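Local coordinates for UPF0311 protein RPA1785 (Rhodopseudomonas palustris, PDB 3C5O), which is of unknown function but belongs to the UPF0311 (DUF3237) family and folds into an antiparallel beta-barrel, four copies of which make up the assembly, at residues Y85-G90 / R118-T123; R34-L39 / D58-R63; T78-V83 / P126-L131. All coordinates share one frame; numbering follows the deposited sequence.

Overall arrangement
The three contacts belong to one closed antiparallel barrel. Interactions 1 and 2 are buried strand pairs in its wall, their centres about 15 Å apart, and both touch the second subunit. Each combines regular backbone bonds with mostly apolar side chains on one face and mostly polar ones on the other: a charged cluster in interaction 1, and an arginine-glutamine-aspartate chain in interaction 2. Interaction 3 lies farther out, its centre about 19 Å from the centre of the chain, where a hairpin turn meets a loop through one tyrosine. It adjoins interaction 1, whose Thr123 probably hydrogen-bonds to Val83 of the hairpin, whereas interactions 2 and 3 are separated by about 13 Å between nearest atoms.

Interaction 1. Residues Y85-G90 / R118-T123; sequences YVENVG and RPRFET
Glu87 and Arg120 face each other as a hydrogen-bonded pair between neighbouring antiparallel strands of the beta-barrel, with Tyr85-Glu122 and Val89-Arg118 forming the hydrogen-bonded pairs on either side. The central backbone bonds are nearly straight, as in Glu87 N to Arg120 O (3.0 Å, 171°), while Val89 N to Arg118 O is weak. Tyr85, Glu87, Arg120 and Glu122 project from one face of the sheet, where the two glutamates and the arginine form a salt-bridge network with Tyr85 beside it. Arg120 is deposited in two conformers, and what follows holds for one of them. Its CG is anti to the backbone N, and a bend at chi3 (60°) carries the guanidinium over between the two glutamates. Glu122 OE2 lies in the guanidinium plane and takes both NH1 and NH2, NH1 coming from above the carboxylate plane at 3.0 Å. NH1 also reaches Glu87 OE2, completing the network across the strands, but at 3.3 Å this bond is weak. Positive charge between the two carboxylates would probably ease their mutual repulsion. The other oxygen of Glu122, OE1, pairs with Arg33 of the second subunit, which ties the network to the subunit interface. Tyr85 runs alongside Glu122 and turns the edge of its ring to the carboxylate, CD2 lying 3.4 Å from OE1; at the far end its hydroxyl makes a weak bond to Glu87 OE2. Val86, Asn88, Pro119 and Phe121 occupy the opposite face. There Asn88 OD1 lies 3.6 Å from Pro119 CB, while its hydrogen bond goes to Thr117 OG1. Phe121, with CG anti to its own carbonyl carbon (chi1 -52°), lies beside Val86 and presents its ring edge, so that Val86 CG2 sits 3.9 Å from Phe121 CD1.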
loop_
_atom_site.group_PDB
_atom_site.type_symbol
_atom_site.label_atom_id
_atom_site.label_comp_id
_atom_site.label_asym_id
_atom_site.label_seq_id
_atom_site.Cartn_x
_atom_site.Cartn_y
_atom_site.Cartn_z
ATOM N N TYR B 85 -0.445 1.776 17.112
ATOM C CA TYR B 85 -1.174 1.846 15.845
ATOM C C TYR B 85 -1.288 0.446 15.219
ATOM O O TYR B 85 -0.301 -0.288 15.129
ATOM C CB TYR B 85 -0.455 2.850 14.943
ATOM C CG TYR B 85 -0.793 2.772 13.468
ATOM C CD1 TYR B 85 -2.108 2.902 13.015
ATOM C CD2 TYR B 85 0.218 2.602 12.523
ATOM C CE1 TYR B 85 -2.412 2.801 11.656
ATOM C CE2 TYR B 85 -0.069 2.527 11.189
ATOM C CZ TYR B 85 -1.374 2.623 10.752
ATOM O OH TYR B 85 -1.617 2.552 9.392
ATOM N N VAL B 86 -2.509 0.062 14.853
ATOM C CA VAL B 86 -2.801 -1.252 14.277
ATOM C C VAL B 86 -3.246 -1.130 12.826
ATOM O O VAL B 86 -4.132 -0.360 12.497
ATOM C CB VAL B 86 -3.890 -2.035 15.041
ATOM C CG1 VAL B 86 -4.015 -3.480 14.492
ATOM C CG2 VAL B 86 -3.610 -2.053 16.546
ATOM N N GLU B 87 -2.592 -1.893 11.977
ATOM C CA GLU B 87 -3.015 -2.082 10.613
ATOM C C GLU B 87 -3.363 -3.568 10.519
ATOM O O GLU B 87 -2.467 -4.390 10.587
ATOM C CB GLU B 87 -1.831 -1.778 9.723
ATOM C CG GLU B 87 -2.106 -1.034 8.477
ATOM C CD GLU B 87 -0.816 -0.568 7.817
ATOM O OE1 GLU B 87 -0.168 -1.407 7.136
ATOM O OE2 GLU B 87 -0.453 0.627 7.980
ATOM N N ASN B 88 -4.648 -3.912 10.373
ATOM C CA ASN B 88 -5.084 -5.320 10.370
ATOM C C ASN B 88 -5.665 -5.748 8.996
ATOM O O ASN B 88 -6.765 -5.326 8.605
ATOM C CB ASN B 88 -6.100 -5.514 11.491
ATOM C CG ASN B 88 -6.337 -6.974 11.861
ATOM O OD1 ASN B 88 -5.495 -7.850 11.656
ATOM N ND2 ASN B 88 -7.517 -7.231 12.437
ATOM N N VAL B 89 -4.906 -6.555 8.258
ATOM C CA VAL B 89 -5.253 -6.885 6.889
ATOM C C VAL B 89 -5.464 -8.398 6.731
ATOM O O VAL B 89 -4.648 -9.205 7.194
ATOM C CB VAL B 89 -4.189 -6.373 5.874
ATOM C CG1 VAL B 89 -4.656 -6.613 4.445
ATOM C CG2 VAL B 89 -3.902 -4.883 6.064
ATOM N N GLY B 90 -6.561 -8.781 6.076
ATOM C CA GLY B 90 -6.826 -10.171 5.883
ATOM C C GLY B 90 -8.020 -10.494 5.036
ATOM O O GLY B 90 -8.381 -9.750 4.113
ATOM N N ARG B 118 -3.424 -10.509 9.097
ATOM C CA ARG B 118 -2.062 -10.237 9.558
ATOM C C ARG B 118 -2.075 -8.865 10.214
ATOM O O ARG B 118 -2.140 -7.868 9.518
ATOM C CB ARG B 118 -1.068 -10.255 8.413
ATOM C CG ARG B 118 0.344 -10.114 8.918
ATOM C CD ARG B 118 1.185 -9.253 8.017
ATOM N NE ARG B 118 2.252 -8.638 8.795
ATOM C CZ ARG B 118 3.264 -7.956 8.278
ATOM N NH1 ARG B 118 3.385 -7.821 6.962
ATOM N NH2 ARG B 118 4.178 -7.441 9.086
ATOM N N PRO B 119 -2.061 -8.820 11.558
ATOM C CA PRO B 119 -1.916 -7.543 12.249
ATOM C C PRO B 119 -0.480 -7.025 12.344
ATOM O O PRO B 119 0.435 -7.759 12.778
ATOM C CB PRO B 119 -2.497 -7.818 13.628
ATOM C CG PRO B 119 -2.339 -9.315 13.823
ATOM C CD PRO B 119 -2.228 -9.954 12.484
ATOM N N ARG B 120 -0.292 -5.760 11.970
ATOM C CA ARG B 120 1.002 -5.098 12.029
ATOM C C ARG B 120 0.925 -3.893 12.979
ATOM O O ARG B 120 0.041 -3.047 12.862
ATOM C CB ARG B 120 1.439 -4.657 10.621
ATOM C CG ARG B 120 2.941 -4.395 10.503
ATOM C CD ARG B 120 3.309 -3.686 9.218
ATOM N NE ARG B 120 2.631 -2.405 9.167
ATOM C CZ ARG B 120 3.142 -1.251 9.575
ATOM N NH1 ARG B 120 2.404 -0.160 9.488
ATOM N NH2 ARG B 120 4.377 -1.182 10.038
ATOM N N PHE B 121 1.865 -3.828 13.919
ATOM C CA PHE B 121 1.865 -2.822 14.979
ATOM C C PHE B 121 2.995 -1.829 14.827
ATOM O O PHE B 121 4.081 -2.183 14.347
ATOM C CB PHE B 121 1.960 -3.516 16.344
ATOM C CG PHE B 121 0.931 -4.592 16.533
ATOM C CD1 PHE B 121 -0.391 -4.257 16.764
ATOM C CD2 PHE B 121 1.291 -5.934 16.452
ATOM C CE1 PHE B 121 -1.363 -5.250 16.903
ATOM C CE2 PHE B 121 0.340 -6.951 16.616
ATOM C CZ PHE B 121 -0.992 -6.604 16.834
ATOM N N GLU B 122 2.732 -0.602 15.207
ATOM C CA GLU B 122 3.747 0.411 15.328
ATOM C C GLU B 122 3.602 1.083 16.658
ATOM O O GLU B 122 2.549 1.570 16.983
ATOM C CB GLU B 122 3.587 1.465 14.250
ATOM C CG GLU B 122 3.948 1.050 12.872
ATOM C CD GLU B 122 3.848 2.188 11.881
ATOM O OE1 GLU B 122 3.581 3.309 12.291
ATOM O OE2 GLU B 122 4.054 1.979 10.698
ATOM N N THR B 123 4.687 1.113 17.412
ATOM C CA THR B 123 4.747 1.816 18.682
ATOM C C THR B 123 6.127 2.291 19.092
ATOM O O THR B 123 7.110 1.691 18.791
ATOM C CB THR B 123 4.154 0.995 19.791
ATOM O OG1 THR B 123 4.031 1.775 20.957
ATOM C CG2 THR B 123 4.967 -0.154 20.060
#

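Interaction 2. Residues R34-L39 / D58-R63; sequences RIIPIL and DFQIIR
A bend at chi3 (-80°) in Arg34 and a Gln60 chain extended beyond CG (chi2 -176°) bring guanidinium and amide together across the strand pair. Arg34 NH1 donates to Gln60 OE1 at 2.8 Å, approaching almost in line with the amide C=O, and the two flat groups are turned only 26° from each other. The amide is held at its other end too: Gln60 NE2 donates to Asp58 OD2 at 2.7 Å, coming from above the carboxylate plane. Together these two bonds would fix the rotation of the Gln60 amide. Apolar carbons pack about the arginine, with Ile62 CD1 3.5 Å from Arg34 NE and Ile36 CD1 over one guanidinium face. Between the two strands the antiparallel backbones pair at Arg34-Gln60 and Ile36-Asp58, each pair joined by two hydrogen bonds. On the other face of the sheet Ile35 CG2 meets the Phe59 ring obliquely, 3.7 Å from CD1.

The pairing belongs to the hairpin of strands 32-45 and 48-62 in the barrel wall. Phe55 and Lys73 of the second subunit pack against its Ile35 and Phe59. Strand 9-27 flanks it beyond Ile36, which touches Ile19 and Val22, and strand 68-78 lies beyond Asp58, whose OD1 accepts from Glu71 N.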
loop_
_atom_site.group_PDB
_atom_site.type_symbol
_atom_site.label_atom_id
_atom_site.label_comp_id
_atom_site.label_asym_id
_atom_site.label_seq_id
_atom_site.Cartn_x
_atom_site.Cartn_y
_atom_site.Cartn_z
ATOM N N ARG B 34 -16.971 -1.091 1.182
ATOM C CA ARG B 34 -17.802 -0.868 2.347
ATOM C C ARG B 34 -16.890 -0.455 3.504
ATOM O O ARG B 34 -15.704 -0.828 3.536
ATOM C CB ARG B 34 -18.622 -2.122 2.662
ATOM C CG ARG B 34 -17.987 -3.043 3.638
ATOM C CD ARG B 34 -18.418 -4.477 3.461
ATOM N NE ARG B 34 -19.723 -4.805 4.029
ATOM C CZ ARG B 34 -19.910 -5.649 5.045
ATOM N NH1 ARG B 34 -18.874 -6.249 5.644
ATOM N NH2 ARG B 34 -21.147 -5.883 5.469
ATOM N N ILE B 35 -17.398 0.378 4.409
ATOM C CA ILE B 35 -16.571 0.887 5.507
ATOM C C ILE B 35 -17.292 0.731 6.840
ATOM O O ILE B 35 -18.468 1.096 6.968
ATOM C CB ILE B 35 -16.149 2.346 5.309
ATOM C CG1 ILE B 35 -15.512 2.540 3.938
ATOM C CG2 ILE B 35 -15.143 2.742 6.391
ATOM C CD1 ILE B 35 -15.612 3.927 3.407
ATOM N N ILE B 36 -16.574 0.177 7.814
ATOM C CA ILE B 36 -17.130 -0.162 9.118
ATOM C C ILE B 36 -16.344 0.550 10.213
ATOM O O ILE B 36 -15.207 0.192 10.486
ATOM C CB ILE B 36 -17.092 -1.687 9.373
ATOM C CG1 ILE B 36 -17.778 -2.436 8.224
ATOM C CG2 ILE B 36 -17.719 -2.013 10.719
ATOM C CD1 ILE B 36 -18.683 -3.499 8.658
ATOM N N PRO B 37 -16.948 1.561 10.847
ATOM C CA PRO B 37 -16.254 2.356 11.849
ATOM C C PRO B 37 -15.893 1.540 13.090
ATOM O O PRO B 37 -16.661 0.692 13.515
ATOM C CB PRO B 37 -17.286 3.420 12.208
ATOM C CG PRO B 37 -18.199 3.459 11.041
ATOM C CD PRO B 37 -18.320 2.036 10.667
ATOM N N ILE B 38 -14.727 1.828 13.659
ATOM C CA ILE B 38 -14.271 1.216 14.886
ATOM C C ILE B 38 -14.569 2.194 16.033
ATOM O O ILE B 38 -14.114 3.348 16.009
ATOM C CB ILE B 38 -12.775 0.856 14.770
ATOM C CG1 ILE B 38 -12.637 -0.372 13.848
ATOM C CG2 ILE B 38 -12.166 0.589 16.183
ATOM C CD1 ILE B 38 -11.244 -0.584 13.315
ATOM N N LEU B 39 -15.360 1.733 17.008
ATOM C CA LEU B 39 -15.923 2.589 18.060
ATOM C C LEU B 39 -15.186 2.540 19.390
ATOM O O LEU B 39 -15.361 3.423 20.215
ATOM C CB LEU B 39 -17.402 2.247 18.294
ATOM C CG LEU B 39 -18.325 2.351 17.076
ATOM C CD1 LEU B 39 -19.765 1.970 17.421
ATOM C CD2 LEU B 39 -18.261 3.746 16.484
ATOM N N ASP B 58 -12.665 -0.235 9.402
ATOM C CA ASP B 58 -12.237 -1.276 8.491
ATOM C C ASP B 58 -12.725 -0.894 7.107
ATOM O O ASP B 58 -13.913 -0.690 6.891
ATOM C CB ASP B 58 -12.776 -2.637 8.909
ATOM C CG ASP B 58 -12.034 -3.806 8.208
ATOM O OD1 ASP B 58 -11.196 -3.555 7.310
ATOM O OD2 ASP B 58 -12.259 -4.983 8.570
ATOM N N PHE B 59 -11.795 -0.805 6.173
ATOM C CA PHE B 59 -12.113 -0.521 4.779
ATOM C C PHE B 59 -12.115 -1.824 4.013
ATOM O O PHE B 59 -11.101 -2.522 3.931
ATOM C CB PHE B 59 -11.089 0.469 4.239
ATOM C CG PHE B 59 -10.957 1.693 5.092
ATOM C CD1 PHE B 59 -11.748 2.813 4.838
ATOM C CD2 PHE B 59 -10.072 1.716 6.172
ATOM C CE1 PHE B 59 -11.657 3.949 5.622
ATOM C CE2 PHE B 59 -9.963 2.869 6.993
ATOM C CZ PHE B 59 -10.769 3.985 6.698
ATOM N N GLN B 60 -13.270 -2.196 3.492
ATOM C CA GLN B 60 -13.434 -3.540 3.014
ATOM C C GLN B 60 -13.817 -3.532 1.554
ATOM O O GLN B 60 -14.364 -2.551 1.064
ATOM C CB GLN B 60 -14.476 -4.286 3.875
ATOM C CG GLN B 60 -14.081 -4.391 5.355
ATOM C CD GLN B 60 -15.050 -5.204 6.193
ATOM O OE1 GLN B 60 -16.184 -5.431 5.798
ATOM N NE2 GLN B 60 -14.589 -5.665 7.360
ATOM N N ILE B 61 -13.478 -4.623 0.870
ATOM C CA ILE B 61 -14.000 -4.945 -0.442
ATOM C C ILE B 61 -14.648 -6.325 -0.397
ATOM O O ILE B 61 -14.012 -7.299 0.016
ATOM C CB ILE B 61 -12.917 -4.925 -1.532
ATOM C CG1 ILE B 61 -12.259 -3.540 -1.592
ATOM C CG2 ILE B 61 -13.534 -5.368 -2.884
ATOM C CD1 ILE B 61 -11.225 -3.358 -2.677
ATOM N N ILE B 62 -15.917 -6.389 -0.781
ATOM C CA ILE B 62 -16.592 -7.650 -0.960
ATOM C C ILE B 62 -16.452 -8.018 -2.437
ATOM O O ILE B 62 -16.915 -7.282 -3.304
ATOM C CB ILE B 62 -18.094 -7.555 -0.596
ATOM C CG1 ILE B 62 -18.296 -7.083 0.850
ATOM C CG2 ILE B 62 -18.794 -8.900 -0.807
ATOM C CD1 ILE B 62 -19.766 -6.677 1.106
ATOM N N ARG B 63 -15.788 -9.141 -2.704
ATOM C CA ARG B 63 -15.580 -9.640 -4.044
ATOM C C ARG B 63 -16.864 -10.297 -4.513
ATOM O O ARG B 63 -17.723 -10.617 -3.679
ATOM C CB ARG B 63 -14.446 -10.665 -4.054
ATOM C CG ARG B 63 -13.061 -10.150 -3.673
ATOM C CD ARG B 63 -12.124 -11.384 -3.656
ATOM N NE ARG B 63 -10.806 -11.160 -3.040
ATOM C CZ ARG B 63 -9.837 -12.083 -2.968
ATOM N NH1 ARG B 63 -10.030 -13.308 -3.464
ATOM N NH2 ARG B 63 -8.673 -11.787 -2.397
#

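Interaction 3. Residues T78-V83 / P126-L131; sequences TDDGAV and PNYQWL
Tyr128 reaches tip to tip toward Asp80, and one short hydrogen bond carries the polar side of this contact: Tyr128 OH donates to Asp80 OD1 at 2.7 Å. The hydroxyl arrives on the syn side of that oxygen, 28° out of the carboxylate plane, while the carboxylate stands at the ring edge with its plane 79° from that of the ring. OD1 accepts a second bond, from Thr78 OG1 at 2.6 Å. Asp80 CG stands between its backbone N and carbonyl carbon, which brings the carboxylate back over the turn to meet both hydroxyls. The carboxylate is thus held from within its own segment as it meets the tyrosine. A water donates to Asp79 OD1 and lies beside Tyr128 OH, although its distance to the hydroxyl is too short to be taken as certain.

The segment that receives the ring is the connection of a beta hairpin between strands 68-78 and 83-93: a type I turn from Thr78 to Gly81 followed by a G1 bulge, with Gly81 at a positive phi (110°) that suits glycine. Thr78 N bonds to Ala82 O, Gly81 N to Thr78 O, and Ala82 N to Thr78 OG1 (3.0 Å), so the threonine hydroxyl serves both the turn and the aspartate.

Apolar contacts complete the fit. Thr78 CG2 makes a CH-pi contact over one face of the Tyr128 ring, 4.2 Å from its centroid, and Ala82 CB meets CD1 obliquely at 3.5 Å. Separately, Asn127 CG, of the tyrosine's own segment, lies over the opposite face, offset toward the rim. An alanine in place of Tyr128 would probably open a gap beside Ala82 and Thr78 and deprive Asp80 OD1 of one of its two donors. His125, in the same loop as Tyr128, meets the ring edge-to-face and also touches Ala82.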
loop_
_atom_site.group_PDB
_atom_site.type_symbol
_atom_site.label_atom_id
_atom_site.label_comp_id
_atom_site.label_asym_id
_atom_site.label_seq_id
_atom_site.Cartn_x
_atom_site.Cartn_y
_atom_site.Cartn_z
ATOM N N THR B 78 -2.291 1.225 25.950
ATOM C CA THR B 78 -2.146 0.346 27.099
ATOM C C THR B 78 -2.249 1.061 28.455
ATOM O O THR B 78 -2.132 2.307 28.545
ATOM C CB THR B 78 -0.839 -0.409 27.059
ATOM O OG1 THR B 78 0.237 0.492 27.353
ATOM C CG2 THR B 78 -0.650 -1.068 25.706
ATOM N N ASP B 79 -2.457 0.263 29.506
ATOM C CA ASP B 79 -2.642 0.798 30.845
ATOM C C ASP B 79 -1.386 1.515 31.367
ATOM O O ASP B 79 -1.464 2.331 32.292
ATOM C CB ASP B 79 -3.161 -0.285 31.840
ATOM C CG ASP B 79 -2.242 -1.525 31.949
ATOM O OD1 ASP B 79 -1.358 -1.727 31.089
ATOM O OD2 ASP B 79 -2.423 -2.323 32.905
ATOM N N ASP B 80 -0.242 1.210 30.761
ATOM C CA ASP B 80 1.048 1.735 31.211
ATOM C C ASP B 80 1.592 2.763 30.210
ATOM O O ASP B 80 2.726 3.218 30.324
ATOM C CB ASP B 80 2.058 0.601 31.537
ATOM C CG ASP B 80 2.433 -0.260 30.309
ATOM O OD1 ASP B 80 1.643 -0.375 29.347
ATOM O OD2 ASP B 80 3.529 -0.848 30.313
ATOM N N GLY B 81 0.779 3.115 29.216
ATOM C CA GLY B 81 0.993 4.373 28.509
ATOM C C GLY B 81 1.481 4.321 27.081
ATOM O O GLY B 81 1.830 5.367 26.506
ATOM N N ALA B 82 1.508 3.126 26.507
ATOM C CA ALA B 82 1.843 2.957 25.100
ATOM C C ALA B 82 0.641 3.252 24.212
ATOM O O ALA B 82 -0.491 2.883 24.541
ATOM C CB ALA B 82 2.314 1.554 24.841
ATOM N N VAL B 83 0.899 3.914 23.089
ATOM C CA VAL B 83 -0.071 4.038 22.017
ATOM C C VAL B 83 0.433 3.162 20.898
ATOM O O VAL B 83 1.561 3.305 20.462
ATOM C CB VAL B 83 -0.232 5.505 21.552
ATOM C CG1 VAL B 83 -1.136 5.603 20.341
ATOM C CG2 VAL B 83 -0.785 6.343 22.708
ATOM N N PRO B 126 8.963 1.687 24.851
ATOM C CA PRO B 126 10.041 0.711 25.040
ATOM C C PRO B 126 9.609 -0.711 25.354
ATOM O O PRO B 126 10.337 -1.630 24.997
ATOM C CB PRO B 126 10.843 1.294 26.219
ATOM C CG PRO B 126 10.613 2.723 26.123
ATOM C CD PRO B 126 9.185 2.889 25.677
ATOM N N ASN B 127 8.459 -0.888 26.017
ATOM C CA ASN B 127 8.050 -2.189 26.562
ATOM C C ASN B 127 7.341 -2.994 25.503
ATOM O O ASN B 127 7.170 -4.204 25.657
ATOM C CB ASN B 127 7.123 -2.004 27.779
ATOM C CG ASN B 127 6.801 -3.322 28.514
ATOM O OD1 ASN B 127 5.651 -3.563 28.903
ATOM N ND2 ASN B 127 7.811 -4.164 28.722
ATOM N N TYR B 128 6.924 -2.309 24.435
ATOM C CA TYR B 128 6.118 -2.912 23.374
ATOM C C TYR B 128 6.830 -2.896 22.037
ATOM O O TYR B 128 6.234 -3.143 20.997
ATOM C CB TYR B 128 4.742 -2.229 23.280
ATOM C CG TYR B 128 3.979 -2.359 24.569
ATOM C CD1 TYR B 128 4.063 -1.371 25.558
ATOM C CD2 TYR B 128 3.242 -3.497 24.842
ATOM C CE1 TYR B 128 3.380 -1.501 26.754
ATOM C CE2 TYR B 128 2.574 -3.637 26.045
ATOM C CZ TYR B 128 2.637 -2.636 26.989
ATOM O OH TYR B 128 1.957 -2.786 28.183
ATOM N N GLN B 129 8.116 -2.613 22.099
ATOM C CA GLN B 129 9.012 -2.617 20.956
ATOM C C GLN B 129 8.952 -3.944 20.207
ATOM O O GLN B 129 9.018 -3.971 18.979
ATOM C CB GLN B 129 10.447 -2.363 21.464
ATOM C CG GLN B 129 11.269 -1.320 20.720
ATOM C CD GLN B 129 10.620 0.063 20.672
ATOM O OE1 GLN B 129 9.451 0.190 20.327
ATOM N NE2 GLN B 129 11.409 1.123 21.006
ATOM N N TRP B 130 8.817 -5.038 20.952
ATOM C CA TRP B 130 8.718 -6.375 20.354
ATOM C C TRP B 130 7.576 -6.504 19.337
ATOM O O TRP B 130 7.623 -7.374 18.481
ATOM C CB TRP B 130 8.606 -7.470 21.432
ATOM C CG TRP B 130 7.337 -7.412 22.287
ATOM C CD1 TRP B 130 7.092 -6.557 23.330
ATOM C CD2 TRP B 130 6.169 -8.242 22.173
ATOM N NE1 TRP B 130 5.848 -6.800 23.860
ATOM C CE2 TRP B 130 5.259 -7.823 23.168
ATOM C CE3 TRP B 130 5.808 -9.304 21.337
ATOM C CZ2 TRP B 130 4.013 -8.422 23.349
ATOM C CZ3 TRP B 130 4.554 -9.897 21.518
ATOM C CH2 TRP B 130 3.679 -9.456 22.518
ATOM N N LEU B 131 6.553 -5.651 19.445
ATOM C CA LEU B 131 5.399 -5.709 18.544
ATOM C C LEU B 131 5.762 -5.423 17.074
ATOM O O LEU B 131 5.045 -5.835 16.159
ATOM C CB LEU B 131 4.266 -4.782 19.018
ATOM C CG LEU B 131 3.567 -5.157 20.338
ATOM C CD1 LEU B 131 2.429 -4.199 20.598
ATOM C CD2 LEU B 131 3.038 -6.580 20.320
HETATM O O HOH W 1 -0.033 -3.597 29.429
#